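Local structure of TssK (Serratia sp. FS14, 5Y0E) at residues Phe114-Glu119 and Arg148-Leu153; Phe343-Ala348 and Ser422-His427; Leu359-Ala364 and Ala429-Gly434. The protein is a trimeric baseplate component of the bacterial type VI secretion system, where it probably connects the baseplate to the membrane complex. All blocks are in the same frame, centred on the assembly; numbering follows the deposited sequence.

Contact 1: Phe114-Glu119 and Arg148-Leu153; sequences FQESPE and RLRLRL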
ATOM      1  N   PHE A 114      18.963 -43.233  -2.966  1.00 62.63           N
ATOM      2  CA  PHE A 114      18.847 -43.920  -1.710  1.00 61.00           C
ATOM      3  C   PHE A 114      20.140 -43.860  -0.915  1.00 63.14           C
ATOM      4  O   PHE A 114      20.173 -44.176   0.261  1.00 62.32           O
ATOM      5  CB  PHE A 114      18.406 -45.348  -1.976  1.00 61.71           C
ATOM      6  CG  PHE A 114      17.153 -45.445  -2.784  1.00 62.10           C
ATOM      7  CD1 PHE A 114      17.192 -45.331  -4.142  1.00 65.06           C
ATOM      8  CD2 PHE A 114      15.942 -45.631  -2.182  1.00 61.58           C
ATOM      9  CE1 PHE A 114      16.049 -45.403  -4.890  1.00 62.05           C
ATOM     10  CE2 PHE A 114      14.789 -45.704  -2.926  1.00 64.09           C
ATOM     11  CZ  PHE A 114      14.845 -45.592  -4.283  1.00 60.04           C
ATOM     12  N   GLN A 115      21.159 -43.349  -1.570  1.00 63.11           N
ATOM     13  CA  GLN A 115      22.468 -43.235  -1.005  1.00 66.96           C
ATOM     14  C   GLN A 115      23.007 -41.872  -1.320  1.00 63.48           C
ATOM     15  O   GLN A 115      23.096 -41.518  -2.477  1.00 63.13           O
ATOM     16  CB  GLN A 115      23.328 -44.226  -1.739  1.00 72.47           C
ATOM     17  CG  GLN A 115      24.195 -45.119  -0.902  1.00 75.16           C
ATOM     18  CD  GLN A 115      25.048 -45.968  -1.800  1.00 83.62           C
ATOM     19  OE1 GLN A 115      25.436 -45.523  -2.876  1.00 86.16           O
ATOM     20  NE2 GLN A 115      25.316 -47.201  -1.389  1.00 86.04           N
ATOM     21  N   GLU A 116      23.322 -41.136  -0.268  1.00 63.62           N
ATOM     22  CA  GLU A 116      23.847 -39.813  -0.414  1.00 64.49           C
ATOM     23  C   GLU A 116      25.145 -39.912  -1.112  1.00 63.13           C
ATOM     24  O   GLU A 116      25.929 -40.804  -0.915  1.00 62.32           O
ATOM     25  CB  GLU A 116      24.058 -39.118   0.925  1.00 64.65           C
ATOM     26  CG  GLU A 116      23.227 -37.859   1.174  1.00 63.05           C
ATOM     27  CD  GLU A 116      23.034 -36.961  -0.031  1.00 64.38           C
ATOM     28  OE1 GLU A 116      24.001 -36.599  -0.689  1.00 61.91           O
ATOM     29  OE2 GLU A 116      21.891 -36.609  -0.321  1.00 64.57           O
ATOM     30  N   SER A 117      25.357 -38.952  -1.954  1.00 72.34           N
ATOM     31  CA  SER A 117      26.558 -38.884  -2.692  1.00 72.61           C
ATOM     32  C   SER A 117      26.802 -37.423  -2.995  1.00 79.06           C
ATOM     33  O   SER A 117      25.906 -36.604  -2.983  1.00 78.74           O
ATOM     34  CB  SER A 117      26.397 -39.717  -3.951  1.00 72.94           C
ATOM     35  OG  SER A 117      27.528 -39.675  -4.777  1.00 73.82           O
ATOM     36  N   PRO A 118      28.036 -37.065  -3.317  1.00 83.50           N
ATOM     37  CA  PRO A 118      28.299 -35.684  -3.697  1.00 84.57           C
ATOM     38  C   PRO A 118      27.980 -35.539  -5.182  1.00 84.64           C
ATOM     39  O   PRO A 118      27.765 -36.519  -5.875  1.00 88.22           O
ATOM     40  CB  PRO A 118      29.790 -35.587  -3.501  1.00 88.41           C
ATOM     41  CG  PRO A 118      30.267 -36.933  -3.938  1.00 87.60           C
ATOM     42  CD  PRO A 118      29.198 -37.920  -3.573  1.00 84.57           C
ATOM     43  N   GLU A 119      27.855 -34.328  -5.672  1.00 85.46           N
ATOM     44  CA  GLU A 119      27.629 -34.170  -7.097  1.00 92.28           C
ATOM     45  C   GLU A 119      26.485 -34.945  -7.771  1.00 84.58           C
ATOM     46  O   GLU A 119      26.594 -35.316  -8.917  1.00 84.38           O
ATOM     47  CB  GLU A 119      28.896 -34.614  -7.777  1.00 93.89           C
ATOM     48  CG  GLU A 119      29.455 -35.854  -7.126  1.00 98.39           C
ATOM     49  CD  GLU A 119      29.257 -37.074  -7.981  1.00 96.27           C
ATOM     50  OE1 GLU A 119      29.415 -36.967  -9.202  1.00 94.08           O
ATOM     51  OE2 GLU A 119      28.955 -38.143  -7.438  1.00 96.05           O
ATOM     52  N   ARG A 148      13.044 -36.721   0.899  1.00 57.61           N
ATOM     53  CA  ARG A 148      13.521 -35.577   1.610  1.00 54.29           C
ATOM     54  C   ARG A 148      14.284 -34.724   0.653  1.00 50.56           C
ATOM     55  O   ARG A 148      15.119 -35.208  -0.072  1.00 47.15           O
ATOM     56  CB  ARG A 148      14.398 -36.062   2.727  1.00 56.60           C
ATOM     57  CG  ARG A 148      15.236 -35.021   3.397  1.00 60.64           C
ATOM     58  CD  ARG A 148      16.421 -35.714   4.009  1.00 67.96           C
ATOM     59  NE  ARG A 148      17.414 -34.795   4.515  1.00 67.03           N
ATOM     60  CZ  ARG A 148      18.088 -35.006   5.628  1.00 66.09           C
ATOM     61  NH1 ARG A 148      18.989 -34.137   6.034  1.00 69.34           N
ATOM     62  NH2 ARG A 148      17.863 -36.093   6.322  1.00 68.05           N
ATOM     63  N   LEU A 149      13.965 -33.441   0.656  1.00 49.20           N
ATOM     64  CA  LEU A 149      14.565 -32.467  -0.239  1.00 47.07           C
ATOM     65  C   LEU A 149      16.035 -32.290  -0.041  1.00 46.48           C
ATOM     66  O   LEU A 149      16.479 -31.965   1.027  1.00 45.67           O
ATOM     67  CB  LEU A 149      13.915 -31.117  -0.048  1.00 44.48           C
ATOM     68  CG  LEU A 149      12.731 -30.761  -0.911  1.00 45.80           C
ATOM     69  CD1 LEU A 149      12.316 -29.365  -0.562  1.00 47.01           C
ATOM     70  CD2 LEU A 149      13.073 -30.852  -2.365  1.00 45.55           C
ATOM     71  N   ARG A 150      16.783 -32.428  -1.115  1.00 46.08           N
ATOM     72  CA  ARG A 150      18.213 -32.294  -1.063  1.00 47.14           C
ATOM     73  C   ARG A 150      18.698 -30.870  -1.193  1.00 47.41           C
ATOM     74  O   ARG A 150      19.324 -30.498  -2.152  1.00 46.19           O
ATOM     75  CB  ARG A 150      18.837 -33.185  -2.106  1.00 48.58           C
ATOM     76  CG  ARG A 150      18.334 -34.601  -1.980  1.00 50.34           C
ATOM     77  CD  ARG A 150      19.360 -35.626  -2.346  1.00 49.81           C
ATOM     78  NE  ARG A 150      20.086 -35.223  -3.516  1.00 54.29           N
ATOM     79  CZ  ARG A 150      21.396 -35.132  -3.572  1.00 55.82           C
ATOM     80  NH1 ARG A 150      22.109 -35.416  -2.531  1.00 60.41           N
ATOM     81  NH2 ARG A 150      21.986 -34.758  -4.660  1.00 54.59           N
ATOM     82  N   LEU A 151      18.404 -30.092  -0.173  1.00 47.71           N
ATOM     83  CA  LEU A 151      18.787 -28.726  -0.101  1.00 46.65           C
ATOM     84  C   LEU A 151      20.235 -28.697   0.260  1.00 47.04           C
ATOM     85  O   LEU A 151      20.737 -29.561   0.924  1.00 49.76           O
ATOM     86  CB  LEU A 151      17.977 -28.019   0.956  1.00 43.31           C
ATOM     87  CG  LEU A 151      16.514 -27.856   0.658  1.00 44.19           C
ATOM     88  CD1 LEU A 151      15.870 -27.145   1.809  1.00 41.01           C
ATOM     89  CD2 LEU A 151      16.354 -27.063  -0.602  1.00 44.17           C
ATOM     90  N   ARG A 152      20.913 -27.673  -0.175  1.00 45.39           N
ATOM     91  CA  ARG A 152      22.300 -27.605   0.089  1.00 48.08           C
ATOM     92  C   ARG A 152      22.858 -26.209   0.170  1.00 48.44           C
ATOM     93  O   ARG A 152      22.534 -25.369  -0.630  1.00 48.13           O
ATOM     94  CB  ARG A 152      22.997 -28.330  -1.038  1.00 50.30           C
ATOM     95  CG  ARG A 152      24.490 -28.207  -0.996  1.00 57.71           C
ATOM     96  CD  ARG A 152      25.141 -28.557  -2.298  1.00 56.44           C
ATOM     97  NE  ARG A 152      25.055 -29.972  -2.515  1.00 63.37           N
ATOM     98  CZ  ARG A 152      25.841 -30.625  -3.340  1.00 68.38           C
ATOM     99  NH1 ARG A 152      26.763 -29.952  -3.999  1.00 74.21           N
ATOM    100  NH2 ARG A 152      25.699 -31.924  -3.515  1.00 64.54           N
ATOM    101  N   LEU A 153      23.691 -25.944   1.166  1.00 46.27           N
ATOM    102  CA  LEU A 153      24.348 -24.660   1.285  1.00 45.78           C
ATOM    103  C   LEU A 153      25.604 -24.693   0.459  1.00 44.39           C
ATOM    104  O   LEU A 153      26.320 -25.650   0.525  1.00 51.82           O
ATOM    105  CB  LEU A 153      24.696 -24.398   2.722  1.00 42.83           C
ATOM    106  CG  LEU A 153      23.448 -24.291   3.541  1.00 41.15           C
ATOM    107  CD1 LEU A 153      23.721 -24.696   4.954  1.00 46.19           C
ATOM    108  CD2 LEU A 153      22.885 -22.904   3.468  1.00 40.54           C
TER
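Glu116 and Arg150 make the tight part of this contact, a salt bridge between the loop 114-119 and segment 148-153, at a break in strand 142-155. Arg150 NH1 gives its N-H to the syn lone pair of Glu116 OE2 at a short 2.5 Å, with a bent N-H...O angle of 143°. Carboxylate and guanidinium lie nearly coplanar, their planes 21° apart, and Glu116 OE1 is 2.9 Å from the same Arg150 NH1, so a single nitrogen faces both oxygens. The aliphatic chain of Arg150 leaves with CG beside the backbone N (chi1 -53°) and bends twice, at chi2 and chi3, to swing the guanidinium round to the acid. Its NE is hydrogen-bonded to the carbonyl of Ala122, so the guanidinium holds the loop at both Glu116 and Ala122. On the acid side, Ser117 N donates a weak bond to Glu116 OE1.

Toward the solvent the contact thins out. Arg152 starts with CG anti to the backbone N and bends at chi3, its NH2 ending 3.9 Å from Glu119 N, a loose approach at the guanidinium edge.

Arg150 is also the centre of an inverse gamma turn that interrupts strand 142-155. The result is a salt bridge pinning the connection between strands 112-113 and 124-131 to an irregular point in the neighbouring strand of the mixed N-terminal sheet.

Contact 2: Phe343-Ala348 and Ser422-His427; sequences FGFVLA and SAFALH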
ATOM      1  N   PHE A 343      27.549   9.664  21.631  1.00 78.31           N
ATOM      2  CA  PHE A 343      26.593  10.734  21.549  1.00 72.72           C
ATOM      3  C   PHE A 343      26.267  11.439  22.829  1.00 71.27           C
ATOM      4  O   PHE A 343      26.321  10.874  23.883  1.00 72.90           O
ATOM      5  CB  PHE A 343      25.275  10.175  21.028  1.00 71.39           C
ATOM      6  CG  PHE A 343      25.301   9.800  19.591  1.00 73.43           C
ATOM      7  CD1 PHE A 343      25.811   8.597  19.195  1.00 79.25           C
ATOM      8  CD2 PHE A 343      24.822  10.652  18.648  1.00 68.77           C
ATOM      9  CE1 PHE A 343      25.850   8.250  17.877  1.00 75.97           C
ATOM     10  CE2 PHE A 343      24.854  10.318  17.334  1.00 69.94           C
ATOM     11  CZ  PHE A 343      25.368   9.109  16.944  1.00 73.59           C
ATOM     12  N   GLY A 344      25.924  12.705  22.700  1.00 68.59           N
ATOM     13  CA  GLY A 344      25.450  13.481  23.818  1.00 64.11           C
ATOM     14  C   GLY A 344      23.942  13.307  23.863  1.00 61.24           C
ATOM     15  O   GLY A 344      23.324  12.794  22.952  1.00 59.08           O
ATOM     16  N   PHE A 345      23.310  13.774  24.914  1.00 61.15           N
ATOM     17  CA  PHE A 345      21.877  13.568  24.985  1.00 59.34           C
ATOM     18  C   PHE A 345      21.205  14.792  25.579  1.00 57.98           C
ATOM     19  O   PHE A 345      21.655  15.314  26.601  1.00 58.84           O
ATOM     20  CB  PHE A 345      21.574  12.313  25.791  1.00 59.94           C
ATOM     21  CG  PHE A 345      22.004  11.060  25.104  1.00 64.74           C
ATOM     22  CD1 PHE A 345      21.157  10.418  24.222  1.00 67.27           C
ATOM     23  CD2 PHE A 345      23.260  10.535  25.309  1.00 68.73           C
ATOM     24  CE1 PHE A 345      21.552   9.266  23.572  1.00 70.38           C
ATOM     25  CE2 PHE A 345      23.658   9.385  24.657  1.00 73.24           C
ATOM     26  CZ  PHE A 345      22.804   8.751  23.787  1.00 73.86           C
ATOM     27  N   VAL A 346      20.143  15.257  24.922  1.00 51.86           N
ATOM     28  CA  VAL A 346      19.473  16.497  25.295  1.00 51.71           C
ATOM     29  C   VAL A 346      17.966  16.286  25.294  1.00 50.45           C
ATOM     30  O   VAL A 346      17.416  15.607  24.424  1.00 51.64           O
ATOM     31  CB  VAL A 346      19.833  17.665  24.352  1.00 48.06           C
ATOM     32  CG1 VAL A 346      19.229  18.930  24.856  1.00 48.97           C
ATOM     33  CG2 VAL A 346      21.308  17.842  24.245  1.00 49.40           C
ATOM     34  N   LEU A 347      17.305  16.975  26.190  1.00 51.24           N
ATOM     35  CA  LEU A 347      15.876  16.952  26.290  1.00 51.29           C
ATOM     36  C   LEU A 347      15.335  18.334  25.983  1.00 48.89           C
ATOM     37  O   LEU A 347      15.634  19.251  26.673  1.00 50.73           O
ATOM     38  CB  LEU A 347      15.501  16.622  27.704  1.00 52.93           C
ATOM     39  CG  LEU A 347      15.111  15.211  27.996  1.00 52.89           C
ATOM     40  CD1 LEU A 347      14.626  15.203  29.409  1.00 58.48           C
ATOM     41  CD2 LEU A 347      14.003  14.807  27.064  1.00 53.77           C
ATOM     42  N   ALA A 348      14.542  18.480  24.945  1.00 46.32           N
ATOM     43  CA  ALA A 348      13.971  19.756  24.608  1.00 45.99           C
ATOM     44  C   ALA A 348      12.647  19.716  25.287  1.00 48.38           C
ATOM     45  O   ALA A 348      11.881  18.851  25.027  1.00 51.45           O
ATOM     46  CB  ALA A 348      13.803  19.866  23.117  1.00 45.53           C
ATOM     47  N   SER A 422      20.102  -0.637  26.510  1.00 93.10           N
ATOM     48  CA  SER A 422      19.648  -0.420  25.146  1.00 91.37           C
ATOM     49  C   SER A 422      18.464   0.531  25.065  1.00 92.35           C
ATOM     50  O   SER A 422      17.831   0.623  24.005  1.00 92.63           O
ATOM     51  CB  SER A 422      19.285  -1.752  24.493  1.00 93.96           C
ATOM     52  OG  SER A 422      18.228  -2.374  25.199  1.00 92.53           O
ATOM     53  N   ALA A 423      18.166   1.263  26.131  1.00 88.64           N
ATOM     54  CA  ALA A 423      17.035   2.171  26.096  1.00 81.38           C
ATOM     55  C   ALA A 423      17.077   3.043  27.328  1.00 83.61           C
ATOM     56  O   ALA A 423      17.436   2.578  28.410  1.00 89.02           O
ATOM     57  CB  ALA A 423      15.706   1.416  26.045  1.00 82.73           C
ATOM     58  N   PHE A 424      16.716   4.303  27.157  1.00 82.77           N
ATOM     59  CA  PHE A 424      16.510   5.169  28.296  1.00 76.95           C
ATOM     60  C   PHE A 424      15.110   4.966  28.837  1.00 74.90           C
ATOM     61  O   PHE A 424      14.158   4.737  28.089  1.00 71.05           O
ATOM     62  CB  PHE A 424      16.672   6.636  27.915  1.00 75.90           C
ATOM     63  CG  PHE A 424      18.064   7.037  27.533  1.00 74.31           C
ATOM     64  CD1 PHE A 424      18.515   6.878  26.239  1.00 73.63           C
ATOM     65  CD2 PHE A 424      18.899   7.637  28.454  1.00 71.68           C
ATOM     66  CE1 PHE A 424      19.778   7.282  25.886  1.00 72.85           C
ATOM     67  CE2 PHE A 424      20.157   8.035  28.105  1.00 67.65           C
ATOM     68  CZ  PHE A 424      20.595   7.867  26.819  1.00 71.98           C
ATOM     69  N   ALA A 425      14.985   5.076  30.146  1.00 77.79           N
ATOM     70  CA  ALA A 425      13.685   5.157  30.782  1.00 82.12           C
ATOM     71  C   ALA A 425      13.575   6.509  31.461  1.00 79.21           C
ATOM     72  O   ALA A 425      14.504   6.940  32.148  1.00 77.84           O
ATOM     73  CB  ALA A 425      13.479   4.028  31.786  1.00 90.30           C
ATOM     74  N   LEU A 426      12.452   7.180  31.250  1.00 79.24           N
ATOM     75  CA  LEU A 426      12.210   8.489  31.830  1.00 76.07           C
ATOM     76  C   LEU A 426      10.864   8.465  32.524  1.00 77.89           C
ATOM     77  O   LEU A 426       9.857   8.094  31.916  1.00 78.36           O
ATOM     78  CB  LEU A 426      12.220   9.600  30.777  1.00 73.01           C
ATOM     79  CG  LEU A 426      13.428   9.758  29.854  1.00 73.18           C
ATOM     80  CD1 LEU A 426      13.333   8.865  28.640  1.00 68.68           C
ATOM     81  CD2 LEU A 426      13.565  11.209  29.440  1.00 71.70           C
ATOM     82  N   HIS A 427      10.848   8.896  33.780  1.00 77.57           N
ATOM     83  CA  HIS A 427       9.644   8.983  34.589  1.00 83.96           C
ATOM     84  C   HIS A 427       9.607  10.370  35.174  1.00 82.36           C
ATOM     85  O   HIS A 427      10.603  10.853  35.658  1.00 82.19           O
ATOM     86  CB  HIS A 427       9.678   7.979  35.719  1.00 89.37           C
ATOM     87  CG  HIS A 427       8.505   8.067  36.636  1.00 90.98           C
ATOM     88  ND1 HIS A 427       8.446   8.956  37.681  1.00 96.06           N
ATOM     89  CD2 HIS A 427       7.350   7.367  36.672  1.00 90.45           C
ATOM     90  CE1 HIS A 427       7.302   8.804  38.320  1.00 94.27           C
ATOM     91  NE2 HIS A 427       6.620   7.843  37.729  1.00 91.70           N
TER
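Phe424 is the first residue of 422-427 to reach the other segment, and it does so with the outer end of its ring. CZ stands 3.6 Å above the plane of the Phe345 ring, over its centre, while Phe424 CE1 comes within 3.5 Å of Phe345 CE1. The pair is edge-to-face, with centroids 4.8 Å apart and planes inclined at 56°, so the T is tilted rather than upright. In both phenylalanines the CB bond already points at the other strand, and a shared first torsion, CG beside the backbone N (chi1 -67° for Phe424, -68° for Phe345), sets the direction of each ring from there. The Phe424 ring has a second edge-to-face partner in Phe439, and Phe345 packs on Phe439 as well, so the three rings form one aromatic cluster.

Ala425 faces the other way, against Val371. The next residue, Leu426, turns back inward and meets Leu347 tip to tip, methyl against methyl, with Leu426 CD2 4.1 Å from Leu347 CD1. This is a looser touch than the ring pair. Leu426 is backed by Met366 and Ile368 of the neighbouring strand 366-370.

The two strands run in roughly the same direction and in step, Phe345 opposite Phe424 and Leu347 opposite Leu426, with CA atoms of each pair more than 10 Å apart. That separation is bridged by side chains alone, and all four touching residues are buried. Strands 343-350 and 423-428 belong to one antiparallel sheet but have three other strands between them in its order. Their meeting is consistent with a strongly twisted or curled sheet folding over a shared apolar core, where Phe424 also touches Leu408 of strand 404-408.

Contact 3: Leu359-Ala364 and Ala429-Gly434; sequences LTHFPA and AGEFPG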
ATOM      1  N   LEU A 359      12.518  25.395  35.579  1.00 60.51           N
ATOM      2  CA  LEU A 359      13.935  25.247  35.736  1.00 59.98           C
ATOM      3  C   LEU A 359      14.321  24.513  36.989  1.00 64.25           C
ATOM      4  O   LEU A 359      15.366  23.907  37.044  1.00 67.71           O
ATOM      5  CB  LEU A 359      14.616  26.591  35.699  1.00 59.76           C
ATOM      6  CG  LEU A 359      14.661  27.180  34.314  1.00 58.65           C
ATOM      7  CD1 LEU A 359      15.048  28.623  34.421  1.00 61.03           C
ATOM      8  CD2 LEU A 359      15.621  26.462  33.409  1.00 59.02           C
ATOM      9  N   THR A 360      13.459  24.532  37.977  1.00 63.60           N
ATOM     10  CA  THR A 360      13.791  23.864  39.204  1.00 66.35           C
ATOM     11  C   THR A 360      13.132  22.519  39.336  1.00 66.80           C
ATOM     12  O   THR A 360      13.790  21.529  39.514  1.00 73.69           O
ATOM     13  CB  THR A 360      13.474  24.739  40.415  1.00 65.56           C
ATOM     14  OG1 THR A 360      12.143  25.217  40.317  1.00 67.38           O
ATOM     15  CG2 THR A 360      14.365  25.919  40.427  1.00 61.05           C
ATOM     16  N   HIS A 361      11.830  22.467  39.213  1.00 64.20           N
ATOM     17  CA  HIS A 361      11.153  21.210  39.378  1.00 69.97           C
ATOM     18  C   HIS A 361      11.423  20.151  38.333  1.00 71.16           C
ATOM     19  O   HIS A 361      11.509  18.987  38.655  1.00 77.10           O
ATOM     20  CB  HIS A 361       9.655  21.432  39.475  1.00 73.61           C
ATOM     21  CG  HIS A 361       9.244  22.279  40.632  1.00 73.67           C
ATOM     22  ND1 HIS A 361       7.961  22.299  41.117  1.00 73.30           N
ATOM     23  CD2 HIS A 361       9.950  23.132  41.401  1.00 71.46           C
ATOM     24  CE1 HIS A 361       7.894  23.134  42.133  1.00 71.58           C
ATOM     25  NE2 HIS A 361       9.087  23.657  42.321  1.00 74.48           N
ATOM     26  N   PHE A 362      11.556  20.523  37.079  1.00 68.90           N
ATOM     27  CA  PHE A 362      11.754  19.510  36.060  1.00 69.04           C
ATOM     28  C   PHE A 362      12.976  18.650  36.251  1.00 69.28           C
ATOM     29  O   PHE A 362      12.895  17.448  36.185  1.00 69.50           O
ATOM     30  CB  PHE A 362      11.777  20.124  34.680  1.00 64.90           C
ATOM     31  CG  PHE A 362      11.856  19.123  33.589  1.00 62.68           C
ATOM     32  CD1 PHE A 362      10.729  18.555  33.090  1.00 61.42           C
ATOM     33  CD2 PHE A 362      13.058  18.753  33.074  1.00 64.17           C
ATOM     34  CE1 PHE A 362      10.794  17.636  32.089  1.00 62.28           C
ATOM     35  CE2 PHE A 362      13.134  17.827  32.075  1.00 63.49           C
ATOM     36  CZ  PHE A 362      11.999  17.266  31.585  1.00 61.90           C
ATOM     37  N   PRO A 363      14.113  19.269  36.499  1.00 67.95           N
ATOM     38  CA  PRO A 363      15.346  18.514  36.665  1.00 68.84           C
ATOM     39  C   PRO A 363      15.337  17.605  37.866  1.00 71.07           C
ATOM     40  O   PRO A 363      16.094  16.659  37.873  1.00 72.90           O
ATOM     41  CB  PRO A 363      16.392  19.594  36.844  1.00 67.80           C
ATOM     42  CG  PRO A 363      15.793  20.807  36.283  1.00 64.13           C
ATOM     43  CD  PRO A 363      14.354  20.704  36.594  1.00 65.59           C
ATOM     44  N   ALA A 364      14.521  17.894  38.866  1.00 72.55           N
ATOM     45  CA  ALA A 364      14.411  17.059  40.030  1.00 73.69           C
ATOM     46  C   ALA A 364      13.370  15.985  39.811  1.00 74.54           C
ATOM     47  O   ALA A 364      13.594  14.832  40.089  1.00 79.89           O
ATOM     48  CB  ALA A 364      14.037  17.902  41.222  1.00 70.76           C
ATOM     49  N   ALA A 429       7.427  13.153  37.738  1.00 72.72           N
ATOM     50  CA  ALA A 429       6.370  13.474  38.691  1.00 74.04           C
ATOM     51  C   ALA A 429       5.411  14.526  38.144  1.00 76.26           C
ATOM     52  O   ALA A 429       5.660  15.724  38.292  1.00 79.37           O
ATOM     53  CB  ALA A 429       6.982  13.962  39.996  1.00 74.99           C
ATOM     54  N   GLY A 430       4.286  14.090  37.575  1.00 76.55           N
ATOM     55  CA  GLY A 430       3.522  14.880  36.617  1.00 74.38           C
ATOM     56  C   GLY A 430       2.627  16.008  37.090  1.00 72.33           C
ATOM     57  O   GLY A 430       1.423  15.823  37.276  1.00 77.38           O
ATOM     58  N   GLU A 431       3.190  17.197  37.230  1.00 71.17           N
ATOM     59  CA  GLU A 431       2.433  18.416  37.478  1.00 71.63           C
ATOM     60  C   GLU A 431       2.583  19.409  36.327  1.00 66.93           C
ATOM     61  O   GLU A 431       2.599  20.618  36.548  1.00 68.16           O
ATOM     62  CB  GLU A 431       2.887  19.072  38.782  1.00 73.68           C
ATOM     63  CG  GLU A 431       4.372  19.455  38.774  1.00 70.16           C
ATOM     64  CD  GLU A 431       4.715  20.575  39.736  1.00 78.05           C
ATOM     65  OE1 GLU A 431       3.822  21.380  40.067  1.00 84.99           O
ATOM     66  OE2 GLU A 431       5.885  20.656  40.165  1.00 76.65           O
ATOM     67  N   PHE A 432       2.698  18.930  35.088  1.00 60.37           N
ATOM     68  CA  PHE A 432       3.200  19.752  33.992  1.00 56.81           C
ATOM     69  C   PHE A 432       2.202  19.826  32.848  1.00 56.64           C
ATOM     70  O   PHE A 432       2.354  19.142  31.829  1.00 56.07           O
ATOM     71  CB  PHE A 432       4.536  19.221  33.502  1.00 59.56           C
ATOM     72  CG  PHE A 432       5.600  19.255  34.540  1.00 59.37           C
ATOM     73  CD1 PHE A 432       5.767  18.203  35.407  1.00 66.54           C
ATOM     74  CD2 PHE A 432       6.431  20.342  34.654  1.00 61.39           C
ATOM     75  CE1 PHE A 432       6.751  18.233  36.364  1.00 70.46           C
ATOM     76  CE2 PHE A 432       7.417  20.376  35.608  1.00 65.99           C
ATOM     77  CZ  PHE A 432       7.578  19.318  36.465  1.00 68.43           C
ATOM     78  N   PRO A 433       1.202  20.684  32.958  1.00 52.88           N
ATOM     79  CA  PRO A 433       0.257  20.852  31.862  1.00 52.64           C
ATOM     80  C   PRO A 433       0.947  21.281  30.587  1.00 53.95           C
ATOM     81  O   PRO A 433       1.837  22.131  30.590  1.00 57.28           O
ATOM     82  CB  PRO A 433      -0.683  21.948  32.374  1.00 54.26           C
ATOM     83  CG  PRO A 433       0.066  22.616  33.443  1.00 53.67           C
ATOM     84  CD  PRO A 433       0.889  21.566  34.085  1.00 53.42           C
ATOM     85  N   GLY A 434       0.500  20.705  29.484  1.00 57.81           N
ATOM     86  CA  GLY A 434       0.980  21.110  28.187  1.00 57.65           C
ATOM     87  C   GLY A 434       2.316  20.541  27.789  1.00 57.09           C
ATOM     88  O   GLY A 434       2.825  20.906  26.732  1.00 58.17           O
TER
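An almost perfectly straight bond between a histidine and a carboxylate, His361 to Glu431, marks this contact. His361 ND1 donates to Glu431 OE2 at 2.8 Å with an N-H...O angle of 175°. The acceptor lies in the plane of the imidazole, and OE2 is met on its syn side, 15° out of the carboxylate plane. The two side chains cross at about a right angle, although ring and carboxylate end up nearly coplanar. In Glu431 a chi1 of 60°, with CG wedged between the backbone N and the carbonyl carbon, sets CG 3.6 Å above one face of the Phe432 ring, toward its rim; the extended remainder carries the carboxylate out to His361. OE2 takes a second bond from Gln365 NE2, so two donors from the same helix grip one oxygen and should favour a charged carboxylate.

Beneath this polar layer Phe432 points at the helix. Its CZ lies 4.2 Å from both His361 CB and Phe362 CA, and its CE2 is 4.5 Å from Phe362 CB, a loose apolar contact in which the ring end rests on the helix backbone.

Gly430 centres an inverse gamma turn just before Glu431, and the backbones of Ala429 and Gln365 are also bonded. The loop joining strands 423-428 and 436-443 is thereby fastened to helix 355-365, whose Phe362 packs on Val349 of strand 343-350 and on Phe406 of strand 404-408.

In the fold
From the N terminus, contact 1 comes first and is local: it closes a 28-residue excursion holding strand 124-131 and the start of strand 142-155. The chain then runs through the long helices 197-222 and 229-253 before the other two contacts open, about 53 and 67 Å away between centres and on the opposite side of the chain's centre. Contacts 2 and 3 cross, their segments coming in the order 343-348, 359-364, 422-427, 429-434. They touch where Leu347 CD1 meets Phe362 CZ at 4.0 Å. Contact 2 joins strands across the C-terminal sheet, and contact 3 ties the helix flanking that sheet to the loop between its last two strands.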